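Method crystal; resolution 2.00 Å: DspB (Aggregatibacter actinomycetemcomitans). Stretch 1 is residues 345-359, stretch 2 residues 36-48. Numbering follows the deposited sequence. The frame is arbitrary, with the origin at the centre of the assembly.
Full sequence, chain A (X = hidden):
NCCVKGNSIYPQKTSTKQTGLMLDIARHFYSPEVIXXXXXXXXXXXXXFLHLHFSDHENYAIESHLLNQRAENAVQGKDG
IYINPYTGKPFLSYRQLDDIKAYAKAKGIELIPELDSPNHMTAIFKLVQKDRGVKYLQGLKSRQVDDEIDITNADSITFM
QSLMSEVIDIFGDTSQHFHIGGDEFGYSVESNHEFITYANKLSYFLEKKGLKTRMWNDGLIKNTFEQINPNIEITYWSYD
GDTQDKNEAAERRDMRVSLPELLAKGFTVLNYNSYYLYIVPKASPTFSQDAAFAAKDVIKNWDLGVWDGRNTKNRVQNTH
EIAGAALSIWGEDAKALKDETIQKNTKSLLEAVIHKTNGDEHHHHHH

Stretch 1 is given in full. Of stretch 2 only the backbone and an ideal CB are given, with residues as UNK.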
# COMPACT_ATOMS: atom_id res chain seq x y z
N ASN A 345 -18.32 -8.98 -3.30
CA ASN A 345 -18.89 -7.76 -3.88
C ASN A 345 -17.94 -6.90 -4.71
O ASN A 345 -18.41 -6.07 -5.50
CB ASN A 345 -19.61 -6.95 -2.82
CG ASN A 345 -20.97 -7.54 -2.47
OD1 ASN A 345 -21.96 -7.31 -3.19
ND2 ASN A 345 -21.03 -8.33 -1.39
N THR A 346 -16.63 -7.05 -4.50
CA THR A 346 -15.65 -6.24 -5.25
C THR A 346 -15.08 -6.98 -6.46
O THR A 346 -14.30 -6.44 -7.21
CB THR A 346 -14.46 -5.76 -4.35
OG1 THR A 346 -13.89 -6.87 -3.66
CG2 THR A 346 -14.98 -4.75 -3.31
N LYS A 347 -15.50 -8.23 -6.65
CA LYS A 347 -14.98 -9.05 -7.74
C LYS A 347 -15.18 -8.41 -9.11
O LYS A 347 -14.27 -8.37 -9.91
CB LYS A 347 -15.66 -10.43 -7.70
CG LYS A 347 -14.96 -11.58 -8.37
CD LYS A 347 -15.67 -12.91 -7.99
CE LYS A 347 -14.72 -14.17 -7.77
NZ LYS A 347 -14.32 -14.64 -6.31
N SER A 348 -16.40 -7.98 -9.40
CA SER A 348 -16.68 -7.36 -10.69
C SER A 348 -15.77 -6.15 -10.94
O SER A 348 -15.28 -5.94 -12.02
CB SER A 348 -18.15 -6.94 -10.76
OG SER A 348 -18.98 -8.12 -10.77
N LEU A 349 -15.53 -5.36 -9.88
CA LEU A 349 -14.78 -4.14 -10.01
C LEU A 349 -13.31 -4.47 -10.22
O LEU A 349 -12.62 -3.84 -11.02
CB LEU A 349 -15.02 -3.29 -8.76
CG LEU A 349 -14.16 -2.04 -8.58
CD1 LEU A 349 -14.28 -1.08 -9.74
CD2 LEU A 349 -14.56 -1.34 -7.26
N LEU A 350 -12.82 -5.47 -9.49
CA LEU A 350 -11.43 -5.87 -9.66
C LEU A 350 -11.16 -6.43 -11.05
O LEU A 350 -10.16 -6.11 -11.66
CB LEU A 350 -11.04 -6.91 -8.57
CG LEU A 350 -9.61 -7.47 -8.66
CD1 LEU A 350 -8.51 -6.37 -8.66
CD2 LEU A 350 -9.35 -8.52 -7.59
N GLU A 351 -12.07 -7.27 -11.54
CA GLU A 351 -12.02 -7.75 -12.92
C GLU A 351 -11.97 -6.63 -13.95
O GLU A 351 -11.16 -6.65 -14.87
CB GLU A 351 -13.21 -8.68 -13.24
CG GLU A 351 -13.15 -9.98 -12.49
CD GLU A 351 -14.40 -10.83 -12.65
OE1 GLU A 351 -15.38 -10.37 -13.31
OE2 GLU A 351 -14.37 -11.97 -12.15
N ALA A 352 -12.85 -5.65 -13.78
CA ALA A 352 -12.94 -4.48 -14.68
C ALA A 352 -11.64 -3.68 -14.72
O ALA A 352 -11.17 -3.30 -15.75
CB ALA A 352 -14.06 -3.56 -14.23
N VAL A 353 -11.08 -3.40 -13.55
CA VAL A 353 -9.83 -2.63 -13.49
C VAL A 353 -8.68 -3.38 -14.22
O VAL A 353 -7.93 -2.77 -15.03
CB VAL A 353 -9.43 -2.34 -12.02
CG1 VAL A 353 -8.02 -1.67 -11.96
CG2 VAL A 353 -10.47 -1.45 -11.35
N ILE A 354 -8.58 -4.67 -14.00
CA ILE A 354 -7.56 -5.52 -14.62
C ILE A 354 -7.76 -5.56 -16.13
O ILE A 354 -6.81 -5.39 -16.87
CB ILE A 354 -7.50 -6.97 -14.02
CG1 ILE A 354 -6.98 -6.94 -12.59
CG2 ILE A 354 -6.65 -7.88 -14.86
CD1 ILE A 354 -7.15 -8.22 -11.78
N HIS A 355 -8.98 -5.84 -16.56
CA HIS A 355 -9.27 -5.91 -17.98
C HIS A 355 -9.09 -4.55 -18.66
O HIS A 355 -8.55 -4.50 -19.73
CB HIS A 355 -10.68 -6.43 -18.24
CG HIS A 355 -10.88 -7.87 -17.91
ND1 HIS A 355 -9.97 -8.85 -18.25
CD2 HIS A 355 -11.91 -8.52 -17.31
CE1 HIS A 355 -10.40 -10.03 -17.84
NE2 HIS A 355 -11.58 -9.86 -17.26
N LYS A 356 -9.57 -3.47 -18.06
CA LYS A 356 -9.41 -2.14 -18.65
C LYS A 356 -7.96 -1.73 -18.74
O LYS A 356 -7.59 -1.00 -19.66
CB LYS A 356 -10.18 -1.08 -17.89
CG LYS A 356 -11.70 -1.18 -18.03
CD LYS A 356 -12.23 -0.80 -19.45
CE LYS A 356 -11.87 0.61 -19.82
NZ LYS A 356 -13.05 1.40 -20.24
N THR A 357 -7.14 -2.20 -17.80
CA THR A 357 -5.72 -1.87 -17.79
C THR A 357 -4.99 -2.66 -18.89
O THR A 357 -4.22 -2.10 -19.67
CB THR A 357 -5.08 -2.18 -16.43
OG1 THR A 357 -5.74 -1.44 -15.37
CG2 THR A 357 -3.60 -1.86 -16.44
N ASN A 358 -5.21 -3.96 -18.92
CA ASN A 358 -4.60 -4.81 -19.94
C ASN A 358 -5.23 -4.65 -21.33
O ASN A 358 -4.61 -4.96 -22.31
CB ASN A 358 -4.68 -6.28 -19.52
CG ASN A 358 -3.69 -6.63 -18.44
OD1 ASN A 358 -2.74 -5.89 -18.19
ND2 ASN A 358 -3.87 -7.80 -17.83
N GLY A 359 -6.48 -4.20 -21.40
CA GLY A 359 -7.17 -3.97 -22.69
C GLY A 359 -8.07 -5.14 -23.07
O GLY A 359 -7.60 -6.28 -23.24
N UNK A 36 -6.82 -15.93 -0.71
CA UNK A 36 -6.70 -16.84 -1.85
C UNK A 36 -7.79 -16.61 -2.92
O UNK A 36 -7.50 -16.75 -4.11
CB UNK A 36 -6.76 -18.29 -1.35
N UNK A 37 -9.01 -16.27 -2.52
CA UNK A 37 -10.05 -15.91 -3.48
C UNK A 37 -9.72 -14.64 -4.27
O UNK A 37 -9.95 -14.57 -5.46
CB UNK A 37 -11.38 -15.73 -2.75
N UNK A 38 -9.18 -13.62 -3.60
CA UNK A 38 -8.71 -12.41 -4.28
C UNK A 38 -7.63 -12.79 -5.29
O UNK A 38 -7.62 -12.28 -6.43
CB UNK A 38 -8.18 -11.39 -3.28
N UNK A 39 -6.70 -13.67 -4.87
CA UNK A 39 -5.66 -14.16 -5.78
C UNK A 39 -6.28 -14.86 -7.04
O UNK A 39 -5.81 -14.69 -8.16
CB UNK A 39 -4.74 -15.13 -5.03
N UNK A 40 -7.35 -15.63 -6.83
CA UNK A 40 -8.04 -16.31 -7.95
C UNK A 40 -8.56 -15.29 -8.93
O UNK A 40 -8.32 -15.40 -10.14
CB UNK A 40 -9.19 -17.18 -7.45
N UNK A 41 -9.21 -14.26 -8.43
CA UNK A 41 -9.74 -13.19 -9.29
C UNK A 41 -8.62 -12.50 -10.07
O UNK A 41 -8.73 -12.31 -11.28
CB UNK A 41 -10.50 -12.16 -8.45
N UNK A 42 -7.52 -12.16 -9.38
CA UNK A 42 -6.41 -11.47 -10.02
C UNK A 42 -5.90 -12.36 -11.18
O UNK A 42 -5.71 -11.89 -12.32
CB UNK A 42 -5.30 -11.17 -9.01
N UNK A 43 -5.69 -13.63 -10.86
CA UNK A 43 -5.09 -14.59 -11.77
C UNK A 43 -5.97 -14.85 -12.98
O UNK A 43 -5.50 -14.79 -14.12
CB UNK A 43 -4.81 -15.90 -11.04
N UNK A 44 -7.24 -15.19 -12.72
CA UNK A 44 -8.20 -15.46 -13.77
C UNK A 44 -8.51 -14.26 -14.64
O UNK A 44 -8.93 -14.42 -15.80
CB UNK A 44 -9.50 -15.98 -13.15
N UNK A 45 -8.36 -13.05 -14.10
CA UNK A 45 -8.60 -11.84 -14.91
C UNK A 45 -7.38 -11.45 -15.75
O UNK A 45 -7.47 -10.52 -16.56
CB UNK A 45 -8.99 -10.67 -14.00
N UNK A 46 -6.24 -12.12 -15.52
CA UNK A 46 -4.99 -11.84 -16.24
C UNK A 46 -4.11 -10.81 -15.54
O UNK A 46 -3.20 -10.22 -16.16
CB UNK A 46 -5.31 -11.35 -17.65
N UNK A 47 -4.34 -10.59 -14.25
CA UNK A 47 -3.47 -9.71 -13.45
C UNK A 47 -2.25 -10.43 -12.96
O UNK A 47 -2.10 -11.67 -13.17
CB UNK A 47 -4.23 -9.13 -12.25
N UNK A 48 -1.37 -9.70 -12.26
CA UNK A 48 -0.14 -10.32 -11.80
C UNK A 48 0.44 -9.91 -10.44
O UNK A 48 1.50 -10.40 -10.09
CB UNK A 48 0.93 -10.05 -12.86

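The two helices run at 32° between their N-to-C directions, with axes 9.6 Å apart at closest approach. Positions 36, 39, 40 and 43 have helical backbones and ideal CB atoms with nothing of stretch 1 within 5.5 Å, so stretch 1 sets no requirement; they are Lys-36, Ile-39, Asp-40 and Ser-43.

At position 37 CA-to-CB points sideways, and the ideal CB lies 4.7 Å from Lys-347 NZ. A small, polar or acidic residue would suit. It is Ser-37, whose OG bonds elsewhere in the structure.

Position 38 also points sideways, its CB 5.3 Å from Leu-350 CD2, leaving room for a long apolar or aromatic group. Phe-38 (chi1 -82°, m) brings its end nearer: CE1 is 3.8 Å from Thr-346 OG1, which sits at the ring edge.

Position 41 points toward stretch 1, with CB 3.9 Å from Leu-350 CD2 and 4.5 Å from Lys-347 CG. So close an approach favours a compact residue: Ala, Ser, Thr or Val. Thr-41 (m) sets CG2 3.6 Å from Leu-350 CD2 and 3.9 Å from Glu-351 CG, while OG1 lies 3.4 Å from Lys-347 CE.

At position 42 CB points sideways, 4.4 Å from Ile-354 CD1 and 5.0 Å from Leu-350 CD2; an aliphatic residue fits these methyls. Ile-42 places CG1 4.0 Å from Leu-350 CD2 and CG2 4.3 Å from Ile-354 CD1. Position 44 points sideways with nothing of stretch 1 within 5.5 Å of its ideal CB, so stretch 1 leaves the choice open; it is Leu-44.

Position 45 points toward stretch 1 where the backbones come closest in register, the position 45 CA lying 5.7 Å from Glu-351 CA. With CB 3.7 Å from Ile-354 CG2 and 4.1 Å from His-355 CE1, Gly, Ala or Ser is likely. Ser-45 (m) turns OG back to bond Thr-41 O at 2.7 Å. A water donates to Ser-45 O (2.8 Å) and accepts from Asn-358 ND2 (3.0 Å), bridging the stretches.

Position 46 has phi/psi 91/19, where a CB would jam against the preceding carbonyl O: glycine is called for. Gly-46 makes the Schellman turn, and its O accepts a weak hydrogen bond from Asn-358 ND2 (3.0 Å).

Position 47 has ordinary angles (-83/178), but its ideal CB would be 3.1 Å from Ile-354 CD1, so glycine fits best. It is Gly-47.

Position 48 has no nearby constraint from stretch 1; it is Asn-48, bonded elsewhere in the structure.

Stretch 2 (36-48) KSFIDTISLSGGN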
# COMPACT_ATOMS: atom_id res chain seq x y z
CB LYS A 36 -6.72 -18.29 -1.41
CG LYS A 36 -5.44 -18.76 -0.75
CD LYS A 36 -5.67 -20.11 -0.08
CE LYS A 36 -4.39 -20.67 0.55
NZ LYS A 36 -4.57 -22.11 0.80
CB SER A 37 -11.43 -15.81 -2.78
OG SER A 37 -11.89 -17.09 -2.35
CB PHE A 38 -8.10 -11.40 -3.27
CG PHE A 38 -9.07 -10.57 -2.57
CD1 PHE A 38 -9.92 -9.73 -3.27
CD2 PHE A 38 -9.15 -10.58 -1.18
CE1 PHE A 38 -10.80 -8.90 -2.60
CE2 PHE A 38 -10.01 -9.75 -0.52
CZ PHE A 38 -10.86 -8.92 -1.25
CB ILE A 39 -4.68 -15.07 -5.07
CG1 ILE A 39 -3.72 -14.22 -4.21
CG2 ILE A 39 -3.86 -15.91 -6.10
CD1 ILE A 39 -3.12 -14.94 -3.11
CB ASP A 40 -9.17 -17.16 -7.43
CG ASP A 40 -8.68 -18.34 -6.60
OD1 ASP A 40 -7.58 -18.87 -6.82
OD2 ASP A 40 -9.44 -18.75 -5.70
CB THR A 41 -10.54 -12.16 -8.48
OG1 THR A 41 -11.58 -12.83 -7.83
CG2 THR A 41 -11.15 -11.08 -9.35
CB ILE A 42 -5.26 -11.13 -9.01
CG1 ILE A 42 -5.75 -10.13 -7.94
CG2 ILE A 42 -4.06 -10.48 -9.74
CD1 ILE A 42 -4.91 -10.11 -6.69
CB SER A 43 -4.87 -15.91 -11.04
OG SER A 43 -4.35 -16.87 -11.94
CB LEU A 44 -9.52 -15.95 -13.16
CG LEU A 44 -9.40 -17.33 -12.47
CD1 LEU A 44 -10.62 -17.57 -11.58
CD2 LEU A 44 -9.20 -18.46 -13.48
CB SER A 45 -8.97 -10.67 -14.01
OG SER A 45 -10.10 -11.00 -13.20
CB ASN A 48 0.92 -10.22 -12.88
CG ASN A 48 1.04 -8.87 -13.36
OD1 ASN A 48 0.87 -7.93 -12.59
ND2 ASN A 48 1.26 -8.72 -14.65
O HOH W 1 -6.55 -8.84 -18.56
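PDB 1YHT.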